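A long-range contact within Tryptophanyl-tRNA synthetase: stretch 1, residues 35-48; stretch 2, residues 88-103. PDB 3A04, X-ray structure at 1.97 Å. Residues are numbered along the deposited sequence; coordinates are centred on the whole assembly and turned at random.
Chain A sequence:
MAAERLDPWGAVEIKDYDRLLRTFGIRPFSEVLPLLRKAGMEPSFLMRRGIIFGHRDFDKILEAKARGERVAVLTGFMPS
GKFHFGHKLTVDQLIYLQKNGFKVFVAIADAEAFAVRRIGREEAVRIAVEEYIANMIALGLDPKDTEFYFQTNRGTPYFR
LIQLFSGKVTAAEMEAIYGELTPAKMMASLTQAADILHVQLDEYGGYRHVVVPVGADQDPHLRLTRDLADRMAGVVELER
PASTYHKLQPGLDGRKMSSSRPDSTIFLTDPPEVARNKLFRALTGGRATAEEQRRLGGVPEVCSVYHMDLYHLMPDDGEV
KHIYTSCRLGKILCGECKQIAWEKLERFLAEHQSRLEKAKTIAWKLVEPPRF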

# COMPACT_ATOMS: atom_id res chain seq x y z
N LEU A 35 -0.98 10.84 -37.71
CA LEU A 35 -0.72 9.53 -37.10
C LEU A 35 -1.98 8.70 -36.97
O LEU A 35 -2.01 7.47 -37.18
N LEU A 36 -3.05 9.40 -36.61
CA LEU A 36 -4.37 8.74 -36.49
C LEU A 36 -4.75 8.04 -37.80
O LEU A 36 -5.03 6.87 -37.84
N ARG A 37 -4.70 8.77 -38.91
CA ARG A 37 -4.76 8.11 -40.26
C ARG A 37 -3.85 6.88 -40.50
O ARG A 37 -4.31 5.82 -40.92
N LYS A 38 -2.55 7.04 -40.24
CA LYS A 38 -1.62 5.96 -40.52
C LYS A 38 -2.01 4.76 -39.68
O LYS A 38 -1.90 3.61 -40.14
N ALA A 39 -2.53 5.01 -38.45
CA ALA A 39 -3.04 3.89 -37.64
C ALA A 39 -4.42 3.32 -38.12
O ALA A 39 -4.96 2.37 -37.51
N GLY A 40 -4.95 3.84 -39.23
CA GLY A 40 -6.20 3.31 -39.77
C GLY A 40 -7.44 3.73 -38.96
O GLY A 40 -8.38 2.99 -38.89
N MET A 41 -7.44 4.94 -38.40
CA MET A 41 -8.45 5.39 -37.45
C MET A 41 -8.97 6.71 -37.99
O MET A 41 -8.18 7.51 -38.44
N GLU A 42 -10.29 6.92 -37.94
CA GLU A 42 -10.86 8.24 -38.21
C GLU A 42 -11.27 8.91 -36.89
O GLU A 42 -11.71 8.20 -35.98
N PRO A 43 -11.11 10.24 -36.80
CA PRO A 43 -11.40 10.87 -35.54
C PRO A 43 -12.88 10.64 -35.17
O PRO A 43 -13.77 10.61 -36.06
N SER A 44 -13.12 10.50 -33.87
CA SER A 44 -14.49 10.45 -33.29
C SER A 44 -15.12 11.82 -33.35
O SER A 44 -14.41 12.82 -33.56
N PHE A 45 -16.44 11.94 -33.12
CA PHE A 45 -16.98 13.28 -33.12
C PHE A 45 -16.49 14.16 -32.03
O PHE A 45 -16.43 15.38 -32.22
N LEU A 46 -16.11 13.60 -30.87
CA LEU A 46 -15.58 14.48 -29.83
C LEU A 46 -14.24 15.10 -30.30
O LEU A 46 -13.86 16.20 -29.86
N MET A 47 -13.48 14.33 -31.06
CA MET A 47 -12.19 14.86 -31.60
C MET A 47 -12.53 15.94 -32.65
O MET A 47 -12.06 17.07 -32.54
N ARG A 48 -13.40 15.61 -33.59
CA ARG A 48 -13.79 16.63 -34.59
C ARG A 48 -14.25 17.93 -33.97
O ARG A 48 -13.92 19.01 -34.50
N LYS A 88 -20.46 9.29 -18.77
CA LYS A 88 -20.64 8.78 -20.11
C LYS A 88 -19.60 9.29 -21.09
O LYS A 88 -19.23 8.56 -22.04
N LEU A 89 -19.22 10.57 -20.94
CA LEU A 89 -18.22 11.15 -21.87
C LEU A 89 -16.92 10.35 -21.80
O LEU A 89 -16.27 10.11 -22.85
N THR A 90 -16.50 9.93 -20.60
CA THR A 90 -15.30 9.12 -20.52
C THR A 90 -15.50 7.77 -21.20
O THR A 90 -14.65 7.36 -21.99
N VAL A 91 -16.63 7.08 -20.91
CA VAL A 91 -16.86 5.73 -21.49
C VAL A 91 -16.99 5.79 -22.99
O VAL A 91 -16.59 4.87 -23.70
N ASP A 92 -17.62 6.86 -23.48
CA ASP A 92 -17.73 7.00 -24.93
C ASP A 92 -16.33 7.04 -25.57
O ASP A 92 -16.14 6.48 -26.63
N GLN A 93 -15.38 7.73 -24.94
CA GLN A 93 -13.96 7.72 -25.46
C GLN A 93 -13.36 6.30 -25.33
O GLN A 93 -12.69 5.85 -26.20
N LEU A 94 -13.61 5.57 -24.25
CA LEU A 94 -13.21 4.14 -24.25
C LEU A 94 -13.79 3.29 -25.33
O LEU A 94 -13.07 2.44 -25.90
N ILE A 95 -15.09 3.47 -25.62
CA ILE A 95 -15.73 2.61 -26.64
C ILE A 95 -15.14 2.92 -27.99
O ILE A 95 -14.84 2.05 -28.77
N TYR A 96 -14.97 4.18 -28.29
CA TYR A 96 -14.31 4.49 -29.57
C TYR A 96 -12.94 3.75 -29.68
O TYR A 96 -12.62 3.08 -30.66
N LEU A 97 -12.10 3.93 -28.66
CA LEU A 97 -10.79 3.30 -28.72
C LEU A 97 -10.96 1.80 -28.78
O LEU A 97 -10.25 1.17 -29.51
N GLN A 98 -11.89 1.21 -28.03
CA GLN A 98 -12.03 -0.24 -28.07
C GLN A 98 -12.41 -0.72 -29.50
O GLN A 98 -11.85 -1.73 -29.97
N LYS A 99 -13.38 -0.06 -30.13
CA LYS A 99 -13.71 -0.47 -31.52
C LYS A 99 -12.51 -0.29 -32.46
O LYS A 99 -12.52 -0.84 -33.52
N ASN A 100 -11.58 0.61 -32.14
CA ASN A 100 -10.36 0.76 -33.01
C ASN A 100 -9.16 -0.09 -32.51
O ASN A 100 -8.04 0.12 -32.88
N GLY A 101 -9.45 -1.13 -31.75
CA GLY A 101 -8.41 -2.08 -31.43
C GLY A 101 -7.73 -1.91 -30.06
O GLY A 101 -6.93 -2.79 -29.68
N PHE A 102 -8.04 -0.86 -29.27
CA PHE A 102 -7.33 -0.71 -27.94
C PHE A 102 -7.83 -1.70 -26.94
O PHE A 102 -9.06 -1.93 -26.86
N LYS A 103 -6.91 -2.25 -26.10
CA LYS A 103 -7.35 -3.02 -24.95
C LYS A 103 -7.85 -2.00 -23.90
O LYS A 103 -7.14 -1.06 -23.56

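The contact has one direct hydrogen bond between the stretches, and it is short: Y96 OH donates to E42 O at 2.5 Å. The acceptor is a backbone carbonyl in the loop between the two helical pieces of stretch 1. Y96 points toward that loop with chi1 t and gives the largest covered area of any residue here.

Its ring is well surrounded. S44 CB lies over one face, 3.6 Å from Y96 CD1, in a CH-pi contact. E42 O sits at the ring edge, near its plane. M47, chi1 m and chi2 t, brings its CE to 3.6 Å from Y96 CE2. M41 CE is 3.7 Å from the same Y96 CE2. Both methyls approach obliquely.

M41 points toward stretch 2 with rotamer m, t, p. It spans several partners: its SD meets the edge of the F102 ring, 4.1 Å from F102 CE1, and its CE comes within 4.3 Å of L97 CD2.

S44 is also the N-cap of the helix that follows. With chi1 p, its OG accepts from M47 N at 3.2 Å. The same residue thus caps its own helix and covers the tyrosine ring.

L46 (m, t) extends the apolar contact toward the start of stretch 2. Its CD1 is 3.6 Å from L89 CD1 and 3.8 Å from Q93 CG. Q93 NE2 bonds back to L89 O at 3.2 Å.

At the other end, N100 points in with chi1 m. Its ND2 donates to Y96 O at 2.9 Å, while OD1 faces two waters. Water 1 donates to N100 OD1 (2.5 Å) and to G40 O (3.2 Å). Water 2 donates to N100 OD1 (2.6 Å) and accepts from E42 N (3.0 Å). The asparagine therefore reaches the loop backbone through water.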

# COMPACT_ATOMS: atom_id res chain seq x y z
CB LEU A 35 0.03 9.68 -35.75
CG LEU A 35 1.55 9.78 -35.98
CD1 LEU A 35 2.28 10.38 -34.80
CD2 LEU A 35 2.20 8.43 -36.49
CB LEU A 36 -5.38 9.81 -36.07
CG LEU A 36 -6.53 9.58 -35.12
CD1 LEU A 36 -6.23 8.76 -33.90
CD2 LEU A 36 -7.08 10.95 -34.68
CB ARG A 37 -4.41 9.12 -41.32
CG ARG A 37 -5.39 10.30 -41.49
CD ARG A 37 -5.14 11.06 -42.83
NE ARG A 37 -4.93 10.15 -43.97
CZ ARG A 37 -5.90 9.64 -44.73
NH1 ARG A 37 -7.19 9.93 -44.49
NH2 ARG A 37 -5.60 8.83 -45.76
CB LYS A 38 -0.16 6.38 -40.29
CG LYS A 38 0.32 7.54 -41.24
CD LYS A 38 1.63 8.20 -40.73
CE LYS A 38 1.87 9.62 -41.25
NZ LYS A 38 2.46 10.51 -40.16
CB ALA A 39 -3.03 4.23 -36.11
CB MET A 41 -7.82 5.58 -36.04
CG MET A 41 -7.40 4.26 -35.36
SD MET A 41 -6.59 4.55 -33.76
CE MET A 41 -7.87 5.47 -32.81
CB GLU A 42 -12.09 8.12 -39.11
CG GLU A 42 -11.76 7.72 -40.55
CD GLU A 42 -11.05 8.83 -41.36
OE1 GLU A 42 -11.33 10.05 -41.18
OE2 GLU A 42 -10.17 8.48 -42.20
CB PRO A 43 -11.16 12.36 -35.80
CG PRO A 43 -10.38 12.43 -37.14
CD PRO A 43 -10.69 11.19 -37.86
CB SER A 44 -14.31 10.05 -31.82
OG SER A 44 -13.75 11.14 -31.09
CB PHE A 45 -18.54 13.32 -33.21
CG PHE A 45 -19.27 13.12 -31.89
CD1 PHE A 45 -19.44 14.16 -31.01
CD2 PHE A 45 -19.85 11.90 -31.59
CE1 PHE A 45 -20.13 13.98 -29.80
CE2 PHE A 45 -20.54 11.74 -30.42
CZ PHE A 45 -20.66 12.78 -29.52
CB LEU A 46 -15.33 13.66 -28.51
CG LEU A 46 -16.62 13.07 -27.89
CD1 LEU A 46 -16.21 12.09 -26.74
CD2 LEU A 46 -17.51 14.24 -27.32
CB MET A 47 -11.32 13.77 -32.25
CG MET A 47 -10.62 12.85 -31.19
SD MET A 47 -10.18 11.35 -31.98
CE MET A 47 -9.70 10.33 -30.57
CB ARG A 48 -14.91 16.18 -35.43
CG ARG A 48 -14.59 15.12 -36.39
CD ARG A 48 -15.58 15.30 -37.56
NE ARG A 48 -16.95 15.04 -37.13
CZ ARG A 48 -17.44 13.83 -36.82
NH1 ARG A 48 -16.64 12.76 -36.84
NH2 ARG A 48 -18.73 13.68 -36.45
CB LYS A 88 -22.10 9.11 -20.63
CG LYS A 88 -22.31 8.90 -22.15
CD LYS A 88 -23.85 9.08 -22.50
CE LYS A 88 -24.15 8.94 -24.02
NZ LYS A 88 -23.25 9.83 -24.74
CB LEU A 89 -17.91 12.58 -21.43
CG LEU A 89 -16.88 13.38 -22.23
CD1 LEU A 89 -17.35 13.45 -23.64
CD2 LEU A 89 -16.75 14.76 -21.63
CB THR A 90 -14.91 8.90 -19.10
OG1 THR A 90 -14.50 10.14 -18.58
CG2 THR A 90 -13.71 7.88 -18.97
CB VAL A 91 -18.16 5.07 -20.87
CG1 VAL A 91 -18.45 3.72 -21.45
CG2 VAL A 91 -17.90 4.88 -19.37
CB ASP A 92 -18.45 8.33 -25.25
CG ASP A 92 -20.02 8.17 -25.15
OD1 ASP A 92 -20.60 7.00 -25.18
OD2 ASP A 92 -20.63 9.22 -24.95
CB GLN A 93 -13.11 8.69 -24.62
CG GLN A 93 -13.59 10.11 -24.80
CD GLN A 93 -12.82 11.08 -24.00
OE1 GLN A 93 -11.62 11.23 -24.18
NE2 GLN A 93 -13.50 11.73 -23.04
CB LEU A 94 -13.48 3.43 -22.89
CG LEU A 94 -13.14 4.21 -21.62
CD1 LEU A 94 -13.62 3.40 -20.35
CD2 LEU A 94 -11.60 4.44 -21.59
CB ILE A 95 -17.30 2.86 -26.69
CG1 ILE A 95 -17.87 2.31 -25.36
CG2 ILE A 95 -17.95 2.19 -27.90
CD1 ILE A 95 -19.38 2.64 -25.08
CB TYR A 96 -14.12 6.05 -29.65
CG TYR A 96 -13.16 6.45 -30.76
CD1 TYR A 96 -13.59 6.55 -32.10
CD2 TYR A 96 -11.79 6.77 -30.45
CE1 TYR A 96 -12.69 6.94 -33.14
CE2 TYR A 96 -10.89 7.11 -31.50
CZ TYR A 96 -11.36 7.21 -32.84
OH TYR A 96 -10.47 7.54 -33.89
CB LEU A 97 -9.90 3.75 -27.51
CG LEU A 97 -9.67 5.30 -27.52
CD1 LEU A 97 -9.11 5.77 -26.18
CD2 LEU A 97 -8.61 5.69 -28.62
CB GLN A 98 -13.11 -0.71 -27.11
CG GLN A 98 -13.26 -2.23 -27.01
CD GLN A 98 -14.07 -2.59 -25.80
OE1 GLN A 98 -15.27 -2.38 -25.78
NE2 GLN A 98 -13.43 -3.11 -24.75
CB LYS A 99 -14.85 0.40 -32.09
CG LYS A 99 -16.16 0.20 -31.34
CD LYS A 99 -17.19 1.24 -31.81
CE LYS A 99 -18.62 0.82 -31.36
NZ LYS A 99 -19.54 2.05 -31.52
CB ASN A 100 -10.01 2.23 -33.14
CG ASN A 100 -10.99 2.94 -34.02
OD1 ASN A 100 -10.86 2.88 -35.25
ND2 ASN A 100 -12.01 3.58 -33.43
CB PHE A 102 -7.53 0.72 -27.36
CG PHE A 102 -6.78 1.78 -28.04
CD1 PHE A 102 -6.90 1.99 -29.39
CD2 PHE A 102 -5.93 2.63 -27.28
CE1 PHE A 102 -6.18 3.02 -30.02
CE2 PHE A 102 -5.17 3.63 -27.87
CZ PHE A 102 -5.28 3.85 -29.25
CB LYS A 103 -6.16 -3.87 -24.38
CG LYS A 103 -6.54 -4.74 -23.17
CD LYS A 103 -7.54 -5.91 -23.43
CE LYS A 103 -7.83 -6.59 -22.15
NZ LYS A 103 -8.70 -7.85 -22.36
O HOH W 1 -9.56 1.24 -36.53
O HOH W 2 -11.72 4.45 -37.16